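Local coordinates for protein Cry23AA1 (Bacillus thuringiensis, PDB 4RHZ) that probably acts as an insecticidal, pore-forming toxin of the aerolysin-like family, binds zinc and forms a binary complex with Cry37Aa1, at residues S72-E77 with T131-D136; N52-K57 with Y152-G157; R226-V231 with L249-L254; G221-R226 with A255-L260. All blocks are in the same frame, centred on the assembly; numbering follows the deposited sequence. Where two conformers were deposited one is given.

Contact 1 of 4, residues S72-E77 with T131-D136; sequences SFTWTE and THTWSD
Strands 72-77 and 131-136 run antiparallel, their axes approaching to 4.4 Å at 167° between strand directions, with Phe73, Trp75 and Glu77 as hydrogen-bonded partners of Asp136, Trp134 and His132. Each of these pairs has both backbone bonds; Trp134 N to Trp75 O is the shortest at 2.5 Å, its donor nearly along the C=O axis. On the face carrying the small hydroxyl residues, Thr74 OG1 and Ser135 OG share a hydrogen bond of 2.8 Å. On the other, the Trp134 indole presents an edge to the neighbouring strand: Trp75 CE3 meets Trp134 CD1 at 4.2 Å, and Glu77 CG lies in the ring plane, 3.4 Å from Trp134 NE1. Glu77 starts from the crowded position between N and C (chi1 71°), then extends, so that its carboxylate stands 71° to the indole plane and alongside His132, Glu77 CG to His132 CB 3.8 Å; OE1 takes a weak hydrogen bond from Gly224 N. Asp136 turns its carboxylate to the hydroxyls of Ser227, Tyr152 and Ser253. His132 is a zinc ligand together with His79 and Glu130, so the carboxylate of Glu77, with OE2 5.7 Å from His132 NE2, may add negative potential beside the metal site.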
loop_
_atom_site.group_PDB
_atom_site.type_symbol
_atom_site.label_atom_id
_atom_site.label_comp_id
_atom_site.label_asym_id
_atom_site.label_seq_id
_atom_site.Cartn_x
_atom_site.Cartn_y
_atom_site.Cartn_z
ATOM N N SER A 72 -12.599 -24.945 2.574
ATOM C CA SER A 72 -12.209 -24.177 3.715
ATOM C C SER A 72 -10.750 -23.863 3.543
ATOM O O SER A 72 -9.962 -24.756 3.196
ATOM C CB SER A 72 -12.263 -25.036 4.998
ATOM O OG SER A 72 -13.596 -25.274 5.317
ATOM N N PHE A 73 -10.392 -22.650 3.916
ATOM C CA PHE A 73 -9.026 -22.172 3.787
ATOM C C PHE A 73 -8.612 -21.479 5.052
ATOM O O PHE A 73 -9.414 -20.814 5.735
ATOM C CB PHE A 73 -8.947 -21.157 2.662
ATOM C CG PHE A 73 -9.241 -21.732 1.333
ATOM C CD1 PHE A 73 -10.475 -21.524 0.729
ATOM C CD2 PHE A 73 -8.293 -22.481 0.691
ATOM C CE1 PHE A 73 -10.740 -22.052 -0.536
ATOM C CE2 PHE A 73 -8.541 -23.027 -0.571
ATOM C CZ PHE A 73 -9.775 -22.800 -1.189
ATOM N N THR A 74 -7.349 -21.614 5.346
ATOM C CA THR A 74 -6.813 -20.843 6.406
ATOM C C THR A 74 -5.481 -20.201 6.005
ATOM O O THR A 74 -4.664 -20.809 5.326
ATOM C CB THR A 74 -6.724 -21.709 7.654
ATOM O OG1 THR A 74 -6.808 -20.852 8.785
ATOM C CG2 THR A 74 -5.437 -22.530 7.696
ATOM N N TRP A 75 -5.262 -18.968 6.442
ATOM C CA TRP A 75 -3.970 -18.362 6.214
ATOM C C TRP A 75 -3.547 -17.372 7.312
ATOM O O TRP A 75 -4.350 -16.571 7.795
ATOM C CB TRP A 75 -3.941 -17.693 4.844
ATOM C CG TRP A 75 -2.566 -17.457 4.364
ATOM C CD1 TRP A 75 -1.644 -18.399 3.974
ATOM C CD2 TRP A 75 -1.925 -16.181 4.235
ATOM N NE1 TRP A 75 -0.457 -17.773 3.601
ATOM C CE2 TRP A 75 -0.613 -16.413 3.756
ATOM C CE3 TRP A 75 -2.343 -14.859 4.465
ATOM C CZ2 TRP A 75 0.290 -15.364 3.500
ATOM C CZ3 TRP A 75 -1.441 -13.807 4.214
ATOM C CH2 TRP A 75 -0.144 -14.065 3.736
ATOM N N THR A 76 -2.295 -17.458 7.725
ATOM C CA THR A 76 -1.791 -16.559 8.766
ATOM C C THR A 76 -0.792 -15.579 8.148
ATOM O O THR A 76 0.228 -15.984 7.627
ATOM C CB THR A 76 -1.215 -17.297 9.992
ATOM O OG1 THR A 76 -0.366 -18.347 9.534
ATOM C CG2 THR A 76 -2.295 -17.901 10.811
ATOM N N GLU A 77 -1.183 -14.318 8.114
ATOM C CA GLU A 77 -0.357 -13.243 7.551
ATOM C C GLU A 77 0.317 -12.518 8.714
ATOM O O GLU A 77 -0.261 -12.337 9.802
ATOM C CB GLU A 77 -1.192 -12.220 6.787
ATOM C CG GLU A 77 -2.110 -11.303 7.691
ATOM C CD GLU A 77 -2.498 -9.977 6.988
ATOM O OE1 GLU A 77 -2.532 -10.008 5.721
ATOM O OE2 GLU A 77 -2.736 -8.943 7.673
ATOM N N THR A 131 0.407 -10.941 13.823
ATOM C CA THR A 131 -0.105 -11.929 12.890
ATOM C C THR A 131 -1.614 -11.916 12.867
ATOM O O THR A 131 -2.285 -11.555 13.851
ATOM C CB THR A 131 0.299 -13.308 13.235
ATOM O OG1 THR A 131 -0.214 -13.557 14.546
ATOM C CG2 THR A 131 1.824 -13.451 13.153
ATOM N N HIS A 132 -2.140 -12.254 11.698
ATOM C CA HIS A 132 -3.563 -12.385 11.565
ATOM C C HIS A 132 -3.866 -13.711 10.861
ATOM O O HIS A 132 -3.117 -14.176 9.995
ATOM C CB HIS A 132 -4.180 -11.144 10.908
ATOM C CG HIS A 132 -4.430 -10.018 11.872
ATOM N ND1 HIS A 132 -5.048 -10.204 13.094
ATOM C CD2 HIS A 132 -4.125 -8.701 11.807
ATOM C CE1 HIS A 132 -5.128 -9.048 13.730
ATOM N NE2 HIS A 132 -4.583 -8.121 12.966
ATOM N N THR A 133 -4.915 -14.369 11.324
ATOM C CA THR A 133 -5.285 -15.670 10.773
ATOM C C THR A 133 -6.563 -15.415 10.016
ATOM O O THR A 133 -7.584 -15.069 10.625
ATOM C CB THR A 133 -5.488 -16.735 11.877
ATOM O OG1 THR A 133 -4.223 -16.973 12.506
ATOM C CG2 THR A 133 -5.990 -18.088 11.263
ATOM N N TRP A 134 -6.462 -15.479 8.692
ATOM C CA TRP A 134 -7.633 -15.455 7.802
ATOM C C TRP A 134 -8.215 -16.890 7.769
ATOM O O TRP A 134 -7.483 -17.847 7.732
ATOM C CB TRP A 134 -7.223 -14.998 6.385
ATOM C CG TRP A 134 -6.678 -13.593 6.357
ATOM C CD1 TRP A 134 -5.439 -13.204 6.754
ATOM C CD2 TRP A 134 -7.357 -12.398 5.928
ATOM N NE1 TRP A 134 -5.304 -11.836 6.620
ATOM C CE2 TRP A 134 -6.460 -11.319 6.106
ATOM C CE3 TRP A 134 -8.630 -12.137 5.444
ATOM C CZ2 TRP A 134 -6.801 -9.985 5.826
ATOM C CZ3 TRP A 134 -8.976 -10.831 5.147
ATOM C CH2 TRP A 134 -8.053 -9.759 5.354
ATOM N N SER A 135 -9.525 -17.021 7.871
ATOM C CA SER A 135 -10.164 -18.320 7.684
ATOM C C SER A 135 -11.482 -18.152 6.926
ATOM O O SER A 135 -12.297 -17.308 7.250
ATOM C CB SER A 135 -10.337 -19.035 9.039
ATOM O OG SER A 135 -9.054 -19.333 9.598
ATOM N N ASP A 136 -11.683 -18.927 5.883
ATOM C CA ASP A 136 -12.858 -18.685 5.105
ATOM C C ASP A 136 -13.350 -20.044 4.603
ATOM O O ASP A 136 -12.544 -20.987 4.408
ATOM C CB ASP A 136 -12.476 -17.785 3.901
ATOM C CG ASP A 136 -12.237 -16.291 4.282
ATOM O OD1 ASP A 136 -11.052 -15.829 4.224
ATOM O OD2 ASP A 136 -13.225 -15.575 4.574
#

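Contact 2 of 4, residues N52-K57 with Y152-G157; sequences NQLTTK and YIIQNG
Four backbone hydrogen bonds tie strand 52-57 to strand 152-157, which run antiparallel at 146°. Asn52 and Ile154 form a hydrogen-bonded pair, with Asn52 N to Ile154 O and Ile154 N to Asn52 O both 2.9 Å; the first donor stands above the carbonyl plane, the second lies in it. Next to them, Leu54 N makes a nearly straight bond to Tyr152 O, 2.8 Å away. The turn of the chain at Leu54 (psi -57°) goes with Tyr152 N bonding Thr55 O. Past Thr55 the pairing carries on outside the segment, Lys57 bonding Ala150.

The apolar contacts fall on both sides of the sheet. Leu54 CD1 sits against Ile154 CG2 at 3.8 Å and reaches Tyr152 CD2 at 4.1 Å, so one methyl touches both residues. Ile154 offers CG2 because CG1 is anti to the backbone N (chi1 -157°). On the face of Gln53, the CD1 methyl of Ile153 rests on Gln53 CG at 3.7 Å, the two side chains crossing obliquely.

Among polar side chains, Asn52 ND2 passes Asn156 CB at 4.0 Å with the two amide planes almost perpendicular. The Tyr152 ring, its hydroxyl held by Asp136, stacks with Phe73.

Strand 152-157 is flanked on its other edge by strand 211-235, through backbone bonds of Ile153 with Ile228 and of Gln155 with Leu225 and Arg226. Asn52 pairs in parallel with a strand of the Cry37AA1 chain, so the sheet continues from strand 50-61 into the partner protein.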
loop_
_atom_site.group_PDB
_atom_site.type_symbol
_atom_site.label_atom_id
_atom_site.label_comp_id
_atom_site.label_asym_id
_atom_site.label_seq_id
_atom_site.Cartn_x
_atom_site.Cartn_y
_atom_site.Cartn_z
ATOM N N ASN A 52 -3.122 -11.917 -4.490
ATOM C CA ASN A 52 -2.163 -12.965 -4.496
ATOM C C ASN A 52 -2.909 -14.306 -4.305
ATOM O O ASN A 52 -3.703 -14.476 -3.372
ATOM C CB ASN A 52 -1.172 -12.789 -3.295
ATOM C CG ASN A 52 -0.286 -11.529 -3.487
ATOM O OD1 ASN A 52 0.728 -11.562 -4.219
ATOM N ND2 ASN A 52 -0.813 -10.392 -3.038
ATOM N N GLN A 53 -2.575 -15.272 -5.125
ATOM C CA GLN A 53 -3.123 -16.562 -4.945
ATOM C C GLN A 53 -2.278 -17.403 -4.018
ATOM O O GLN A 53 -1.071 -17.571 -4.248
ATOM C CB GLN A 53 -3.243 -17.221 -6.302
ATOM C CG GLN A 53 -4.184 -18.349 -6.207
ATOM C CD GLN A 53 -3.758 -19.465 -7.024
ATOM O OE1 GLN A 53 -2.851 -20.224 -6.636
ATOM N NE2 GLN A 53 -4.414 -19.609 -8.218
ATOM N N LEU A 54 -2.902 -17.939 -2.966
ATOM C CA LEU A 54 -2.172 -18.723 -1.953
ATOM C C LEU A 54 -2.137 -20.216 -2.125
ATOM O O LEU A 54 -1.009 -20.756 -2.149
ATOM C CB LEU A 54 -2.616 -18.409 -0.519
ATOM C CG LEU A 54 -2.617 -16.871 -0.317
ATOM C CD1 LEU A 54 -3.314 -16.603 0.973
ATOM C CD2 LEU A 54 -1.174 -16.275 -0.345
ATOM N N THR A 55 -3.322 -20.885 -2.199
ATOM C CA THR A 55 -3.399 -22.318 -2.562
ATOM C C THR A 55 -4.704 -22.481 -3.232
ATOM O O THR A 55 -5.535 -21.581 -3.214
ATOM C CB THR A 55 -3.718 -23.257 -1.418
ATOM O OG1 THR A 55 -4.073 -22.524 -0.257
ATOM C CG2 THR A 55 -2.742 -24.312 -1.210
ATOM N N THR A 56 -4.900 -23.682 -3.764
ATOM C CA THR A 56 -6.136 -24.009 -4.371
ATOM C C THR A 56 -6.589 -25.396 -3.907
ATOM O O THR A 56 -5.777 -26.299 -3.578
ATOM C CB THR A 56 -6.028 -23.978 -5.913
ATOM O OG1 THR A 56 -5.108 -24.998 -6.257
ATOM C CG2 THR A 56 -5.424 -22.695 -6.417
ATOM N N LYS A 57 -7.902 -25.549 -3.903
ATOM C CA LYS A 57 -8.494 -26.828 -3.584
ATOM C C LYS A 57 -9.313 -27.243 -4.803
ATOM O O LYS A 57 -10.174 -26.471 -5.284
ATOM C CB LYS A 57 -9.353 -26.676 -2.326
ATOM C CG LYS A 57 -8.495 -26.661 -1.083
ATOM C CD LYS A 57 -9.183 -26.744 0.227
ATOM C CE LYS A 57 -8.091 -26.746 1.356
ATOM N NZ LYS A 57 -8.693 -26.810 2.711
ATOM N N TYR A 152 -7.724 -19.681 -3.138
ATOM C CA TYR A 152 -7.821 -18.688 -2.052
ATOM C C TYR A 152 -6.924 -17.494 -2.385
ATOM O O TYR A 152 -5.712 -17.650 -2.625
ATOM C CB TYR A 152 -7.360 -19.383 -0.746
ATOM C CG TYR A 152 -7.701 -18.656 0.519
ATOM C CD1 TYR A 152 -8.948 -18.044 0.673
ATOM C CD2 TYR A 152 -6.826 -18.671 1.606
ATOM C CE1 TYR A 152 -9.284 -17.434 1.858
ATOM C CE2 TYR A 152 -7.153 -18.021 2.792
ATOM C CZ TYR A 152 -8.350 -17.437 2.906
ATOM O OH TYR A 152 -8.699 -16.869 4.077
ATOM N N ILE A 153 -7.537 -16.316 -2.453
ATOM C CA ILE A 153 -6.875 -15.089 -2.886
ATOM C C ILE A 153 -6.795 -14.141 -1.668
ATOM O O ILE A 153 -7.834 -13.907 -1.008
ATOM C CB ILE A 153 -7.711 -14.272 -3.939
ATOM C CG1 ILE A 153 -7.823 -14.898 -5.364
ATOM C CG2 ILE A 153 -7.096 -12.932 -4.167
ATOM C CD1 ILE A 153 -6.965 -16.055 -5.615
ATOM N N ILE A 154 -5.602 -13.596 -1.370
ATOM C CA ILE A 154 -5.475 -12.535 -0.349
ATOM C C ILE A 154 -5.116 -11.209 -1.053
ATOM O O ILE A 154 -4.161 -11.152 -1.851
ATOM C CB ILE A 154 -4.520 -12.967 0.790
ATOM C CG1 ILE A 154 -4.785 -12.193 2.097
ATOM C CG2 ILE A 154 -3.079 -12.864 0.381
ATOM C CD1 ILE A 154 -4.701 -10.730 1.968
ATOM N N GLN A 155 -5.919 -10.192 -0.819
ATOM C CA GLN A 155 -5.719 -8.927 -1.418
ATOM C C GLN A 155 -4.878 -8.025 -0.457
ATOM O O GLN A 155 -5.364 -7.597 0.576
ATOM C CB GLN A 155 -7.058 -8.289 -1.757
ATOM C CG GLN A 155 -6.928 -7.015 -2.450
ATOM C CD GLN A 155 -8.225 -6.501 -2.964
ATOM O OE1 GLN A 155 -8.751 -5.494 -2.473
ATOM N NE2 GLN A 155 -8.784 -7.201 -3.974
ATOM N N ASN A 156 -3.640 -7.768 -0.853
ATOM C CA ASN A 156 -2.664 -6.962 -0.123
ATOM C C ASN A 156 -2.645 -5.517 -0.493
ATOM O O ASN A 156 -2.735 -5.182 -1.679
ATOM C CB ASN A 156 -1.270 -7.508 -0.352
ATOM C CG ASN A 156 -0.786 -8.212 0.844
ATOM O OD1 ASN A 156 -1.136 -9.411 1.090
ATOM N ND2 ASN A 156 -0.026 -7.457 1.708
ATOM N N GLY A 157 -2.541 -4.663 0.523
ATOM C CA GLY A 157 -2.292 -3.210 0.315
ATOM C C GLY A 157 -1.043 -2.735 1.074
ATOM O O GLY A 157 -0.742 -3.264 2.142
#

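Contact 3 of 4, residues R226-V231 with L249-L254; sequences RSIIQV and LINGSL
Ser227 holds OG between its backbone N and carbonyl carbon (chi1 64°), the crowded position, and this swings the hydroxyl across to Ser253 N, 2.7 Å away. The Arg226 chain also leaves from the crowded position (chi1 42°) and bends at chi2 and chi3, bringing NH1 toward Asn251 OD1. A water accepts from Arg226 NH1 at 2.8 Å and donates to Ser227 O at 2.7 Å, with a weak third bond to Asn251 OD1; Leu254 CD2 lies over one guanidinium face. Ser227 N bonds to Ser253 O at 2.9 Å, whereas Gly252 N reaches Ser227 O from well above the carbonyl plane. Gly252 CA passes 3.5 Å from Ser227 OG, which accepts from Ser253 N while also bonded to Asp136 OD1. Farther along, Ile229 and Ile250 make two nearly straight backbone bonds. Leu249 lies alongside Gln230, Leu249 CD2 to Gln230 CG 3.3 Å, while the Gln230 amide bonds to Cys99 N and Lys97 O of the Cry37AA1 chain. Val231 CG2 touches Ile250 CD1 at 4.0 Å. Strands 211-235 and 246-254 form an antiparallel beta hairpin, and the one-residue slip in register between Arg226 and Ile228 is a beta bulge in it.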
loop_
_atom_site.group_PDB
_atom_site.type_symbol
_atom_site.label_atom_id
_atom_site.label_comp_id
_atom_site.label_asym_id
_atom_site.label_seq_id
_atom_site.Cartn_x
_atom_site.Cartn_y
_atom_site.Cartn_z
ATOM N N ARG A 226 -8.376 -8.038 2.320
ATOM C CA ARG A 226 -9.525 -8.931 2.177
ATOM C C ARG A 226 -9.132 -10.219 1.496
ATOM O O ARG A 226 -8.069 -10.278 0.811
ATOM C CB ARG A 226 -10.679 -8.303 1.460
ATOM C CG ARG A 226 -10.277 -7.513 0.291
ATOM C CD ARG A 226 -11.245 -7.737 -0.740
ATOM N NE ARG A 226 -12.010 -6.577 -1.059
ATOM C CZ ARG A 226 -13.320 -6.597 -1.354
ATOM N NH1 ARG A 226 -14.032 -7.738 -1.327
ATOM N NH2 ARG A 226 -13.924 -5.452 -1.666
ATOM N N SER A 227 -9.935 -11.256 1.773
ATOM C CA SER A 227 -9.764 -12.596 1.230
ATOM C C SER A 227 -10.914 -12.795 0.225
ATOM O O SER A 227 -12.003 -12.200 0.355
ATOM C CB SER A 227 -9.769 -13.657 2.341
ATOM O OG SER A 227 -11.065 -13.675 2.988
ATOM N N ILE A 228 -10.627 -13.545 -0.828
ATOM C CA ILE A 228 -11.595 -13.875 -1.842
ATOM C C ILE A 228 -11.415 -15.403 -2.142
ATOM O O ILE A 228 -10.275 -15.941 -2.089
ATOM C CB ILE A 228 -11.318 -13.053 -3.097
ATOM C CG1 ILE A 228 -11.683 -11.601 -2.872
ATOM C CG2 ILE A 228 -12.158 -13.552 -4.300
ATOM C CD1 ILE A 228 -11.132 -10.664 -3.956
ATOM N N ILE A 229 -12.525 -16.106 -2.399
ATOM C CA ILE A 229 -12.469 -17.506 -2.878
ATOM C C ILE A 229 -12.841 -17.479 -4.328
ATOM O O ILE A 229 -13.935 -17.041 -4.694
ATOM C CB ILE A 229 -13.397 -18.400 -2.097
ATOM C CG1 ILE A 229 -12.833 -18.538 -0.664
ATOM C CG2 ILE A 229 -13.474 -19.769 -2.770
ATOM C CD1 ILE A 229 -13.782 -19.130 0.316
ATOM N N GLN A 230 -11.921 -17.879 -5.185
ATOM C CA GLN A 230 -12.157 -17.705 -6.580
ATOM C C GLN A 230 -12.423 -19.101 -7.164
ATOM O O GLN A 230 -11.568 -20.000 -7.084
ATOM C CB GLN A 230 -10.882 -17.077 -7.216
ATOM C CG GLN A 230 -10.803 -17.127 -8.716
ATOM C CD GLN A 230 -9.401 -16.854 -9.247
ATOM O OE1 GLN A 230 -8.925 -15.709 -9.155
ATOM N NE2 GLN A 230 -8.765 -17.864 -9.877
ATOM N N VAL A 231 -13.599 -19.283 -7.757
ATOM C CA VAL A 231 -14.027 -20.660 -8.143
ATOM C C VAL A 231 -14.156 -20.792 -9.626
ATOM O O VAL A 231 -14.952 -20.068 -10.278
ATOM C CB VAL A 231 -15.345 -21.063 -7.470
ATOM C CG1 VAL A 231 -15.747 -22.538 -7.893
ATOM C CG2 VAL A 231 -15.198 -21.010 -5.907
ATOM N N LEU A 249 -16.505 -15.388 -8.224
ATOM C CA LEU A 249 -15.736 -15.050 -7.005
ATOM C C LEU A 249 -16.646 -14.872 -5.846
ATOM O O LEU A 249 -17.667 -14.211 -5.959
ATOM C CB LEU A 249 -14.983 -13.760 -7.212
ATOM C CG LEU A 249 -14.038 -13.702 -8.419
ATOM C CD1 LEU A 249 -13.648 -12.250 -8.668
ATOM C CD2 LEU A 249 -12.872 -14.550 -8.255
ATOM N N ILE A 250 -16.291 -15.487 -4.732
ATOM C CA ILE A 250 -17.082 -15.397 -3.529
ATOM C C ILE A 250 -16.255 -14.578 -2.472
ATOM O O ILE A 250 -15.116 -14.939 -2.150
ATOM C CB ILE A 250 -17.310 -16.821 -2.977
ATOM C CG1 ILE A 250 -18.129 -17.676 -3.953
ATOM C CG2 ILE A 250 -17.981 -16.780 -1.552
ATOM C CD1 ILE A 250 -17.925 -19.153 -3.656
ATOM N N ASN A 251 -16.796 -13.465 -1.984
ATOM C CA ASN A 251 -16.165 -12.751 -0.866
ATOM C C ASN A 251 -15.952 -13.617 0.338
ATOM O O ASN A 251 -16.889 -14.315 0.768
ATOM C CB ASN A 251 -16.981 -11.566 -0.499
ATOM C CG ASN A 251 -16.969 -10.590 -1.582
ATOM O OD1 ASN A 251 -15.923 -10.394 -2.256
ATOM N ND2 ASN A 251 -18.101 -9.971 -1.805
ATOM N N GLY A 252 -14.706 -13.612 0.815
ATOM C CA GLY A 252 -14.331 -14.313 2.032
ATOM C C GLY A 252 -14.515 -13.344 3.186
ATOM O O GLY A 252 -15.636 -13.145 3.597
ATOM N N SER A 253 -13.442 -12.679 3.629
ATOM C CA SER A 253 -13.464 -11.779 4.796
ATOM C C SER A 253 -12.840 -10.404 4.501
ATOM O O SER A 253 -11.988 -10.280 3.622
ATOM C CB SER A 253 -12.652 -12.369 5.953
ATOM O OG SER A 253 -13.044 -13.656 6.335
ATOM N N LEU A 254 -13.248 -9.382 5.246
ATOM C CA LEU A 254 -12.559 -8.053 5.221
ATOM C C LEU A 254 -11.658 -8.015 6.418
ATOM O O LEU A 254 -12.010 -8.575 7.441
ATOM C CB LEU A 254 -13.547 -6.928 5.427
ATOM C CG LEU A 254 -14.642 -6.699 4.414
ATOM C CD1 LEU A 254 -15.458 -5.481 4.846
ATOM C CD2 LEU A 254 -14.042 -6.528 2.996
HETATM O O HOH W 1 -13.546 -10.001 0.175
#

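Contact 4 of 4, residues G221-R226 with A255-L260; sequences GAQGLR and APNVTL
The amides of Gln223 and Asn257 meet tip to tip and nearly coplanar, 5° apart, so all their mutual bonding is at the edges. Asn257 ND2 donates to Gln223 OE1 at 2.6 Å, and Gln223 NE2 returns a bond to Asn257 OD1 at 2.8 Å; both donors sit on a carbonyl lone pair, closing a two-bond ring. The remaining N-H of Gln223 NE2 goes to Gly224 O at 2.9 Å, again in the plane of the Gln223 amide, so three bonds fix the rotation of this group. Asn257 ND2 also donates to Thr113 O, on strand 111-119. Gln223 CG starts from the crowded position (chi1 56°) with the chain extended beyond it, while Asn257 CG takes the matching crowded place (chi1 67°). The Gln223 side chain, beside the zinc ligand His79, comes within about 5 Å of the metal.

Residues Ala255 to Val258 form a type I beta turn, closed by Val258 N to Ala255 O, which leads from the end of strand 246-254 into the short strand 258-259. At its start Ala255 N bonds almost straight to Leu225 O at 3.0 Å, the donor lying well above the carbonyl plane. Toward strand 146-179, Leu225 and Arg226 both face Gln155, a classic beta bulge. Ala255 CB lies 3.5 Å from Gly224 O. Leu225 CD2 meets Val258 CG2 at 3.9 Å, the two side chains crossing at about a right angle, and Leu112 packs against both. At the chain's last modelled residue, Leu260 CD1 comes to 3.3 Å from Arg226 NH2.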
loop_
_atom_site.group_PDB
_atom_site.type_symbol
_atom_site.label_atom_id
_atom_site.label_comp_id
_atom_site.label_asym_id
_atom_site.label_seq_id
_atom_site.Cartn_x
_atom_site.Cartn_y
_atom_site.Cartn_z
ATOM N N GLY A 221 2.800 1.111 6.273
ATOM C CA GLY A 221 2.146 -0.213 6.605
ATOM C C GLY A 221 1.958 -1.126 5.370
ATOM O O GLY A 221 2.079 -0.669 4.221
ATOM N N ALA A 222 1.644 -2.392 5.616
ATOM C CA ALA A 222 1.373 -3.360 4.574
ATOM C C ALA A 222 0.480 -4.348 5.281
ATOM O O ALA A 222 0.869 -4.873 6.321
ATOM C CB ALA A 222 2.683 -4.067 4.119
ATOM N N GLN A 223 -0.717 -4.590 4.765
ATOM C CA GLN A 223 -1.555 -5.666 5.353
ATOM C C GLN A 223 -2.439 -6.307 4.317
ATOM O O GLN A 223 -2.726 -5.721 3.253
ATOM C CB GLN A 223 -2.482 -5.128 6.475
ATOM C CG GLN A 223 -3.304 -4.040 5.969
ATOM C CD GLN A 223 -4.375 -3.610 6.947
ATOM O OE1 GLN A 223 -4.226 -2.555 7.612
ATOM N NE2 GLN A 223 -5.496 -4.399 7.033
ATOM N N GLY A 224 -2.965 -7.465 4.705
ATOM C CA GLY A 224 -4.057 -8.069 3.957
ATOM C C GLY A 224 -5.242 -7.166 4.103
ATOM O O GLY A 224 -5.570 -6.722 5.231
ATOM N N LEU A 225 -5.909 -6.897 3.000
ATOM C CA LEU A 225 -7.110 -6.124 3.109
ATOM C C LEU A 225 -8.380 -6.942 3.094
ATOM O O LEU A 225 -9.362 -6.541 3.719
ATOM C CB LEU A 225 -7.211 -5.132 1.986
ATOM C CG LEU A 225 -6.037 -4.196 1.750
ATOM C CD1 LEU A 225 -6.274 -3.571 0.369
ATOM C CD2 LEU A 225 -5.998 -3.082 2.876
ATOM N N ARG A 226 -8.376 -8.038 2.320
ATOM C CA ARG A 226 -9.525 -8.931 2.177
ATOM C C ARG A 226 -9.132 -10.219 1.496
ATOM O O ARG A 226 -8.069 -10.278 0.811
ATOM C CB ARG A 226 -10.679 -8.303 1.460
ATOM C CG ARG A 226 -10.277 -7.513 0.291
ATOM C CD ARG A 226 -11.245 -7.737 -0.740
ATOM N NE ARG A 226 -12.010 -6.577 -1.059
ATOM C CZ ARG A 226 -13.320 -6.597 -1.354
ATOM N NH1 ARG A 226 -14.032 -7.738 -1.327
ATOM N NH2 ARG A 226 -13.924 -5.452 -1.666
ATOM N N ALA A 255 -10.504 -7.364 6.332
ATOM C CA ALA A 255 -9.717 -7.074 7.579
ATOM C C ALA A 255 -10.523 -6.219 8.614
ATOM O O ALA A 255 -11.409 -5.446 8.230
ATOM C CB ALA A 255 -8.381 -6.441 7.232
ATOM N N PRO A 256 -10.232 -6.361 9.918
ATOM C CA PRO A 256 -11.015 -5.556 10.954
ATOM C C PRO A 256 -11.035 -4.034 10.710
ATOM O O PRO A 256 -12.111 -3.340 10.840
ATOM C CB PRO A 256 -10.334 -5.871 12.285
ATOM C CG PRO A 256 -9.379 -7.070 12.015
ATOM C CD PRO A 256 -9.170 -7.214 10.504
ATOM N N ASN A 257 -9.881 -3.527 10.270
ATOM C CA ASN A 257 -9.706 -2.086 10.019
ATOM C C ASN A 257 -10.083 -1.720 8.625
ATOM O O ASN A 257 -9.778 -0.607 8.201
ATOM C CB ASN A 257 -8.264 -1.639 10.285
ATOM C CG ASN A 257 -7.248 -2.240 9.270
ATOM O OD1 ASN A 257 -7.451 -3.363 8.739
ATOM N ND2 ASN A 257 -6.138 -1.502 9.020
ATOM N N VAL A 258 -10.759 -2.620 7.906
ATOM C CA VAL A 258 -11.123 -2.354 6.500
ATOM C C VAL A 258 -12.631 -2.340 6.373
ATOM O O VAL A 258 -13.322 -3.131 7.045
ATOM C CB VAL A 258 -10.501 -3.418 5.506
ATOM C CG1 VAL A 258 -11.187 -3.398 4.156
ATOM C CG2 VAL A 258 -8.987 -3.220 5.339
ATOM N N THR A 259 -13.113 -1.468 5.482
ATOM C CA THR A 259 -14.520 -1.165 5.266
ATOM C C THR A 259 -14.732 -0.806 3.770
ATOM O O THR A 259 -13.752 -0.496 3.054
ATOM C CB THR A 259 -14.979 0.014 6.252
ATOM O OG1 THR A 259 -14.877 -0.428 7.621
ATOM C CG2 THR A 259 -16.430 0.463 6.009
ATOM N N LEU A 260 -15.973 -0.895 3.268
ATOM C CA LEU A 260 -16.322 -0.283 1.938
ATOM C C LEU A 260 -17.660 0.508 1.890
ATOM O O LEU A 260 -18.477 0.435 0.951
ATOM C CB LEU A 260 -16.196 -1.265 0.762
ATOM C CG LEU A 260 -16.287 -2.790 0.834
ATOM C CD1 LEU A 260 -14.886 -3.366 0.743
ATOM C CD2 LEU A 260 -17.071 -3.288 2.075
#

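All four contacts reach one large mixed sheet of this elongated toxin, with centres 9 to 14 Å apart. Along the chain contact 1 is nested inside the loop closed by contact 2; contact 3 follows, nested within contact 4. Strand 211-235 serves contacts 3 and 4, which share Arg226, and is bordered by strand 146-179 of contact 2 and strand 67-90 of contact 1. Asp136 joins contact 1 to contacts 2 and 3. Contacts 1 and 4 lie toward the zinc site, contacts 2 and 3 reach Cry37AA1, and contact 4 brings the C-terminal segment to a second, four-stranded sheet.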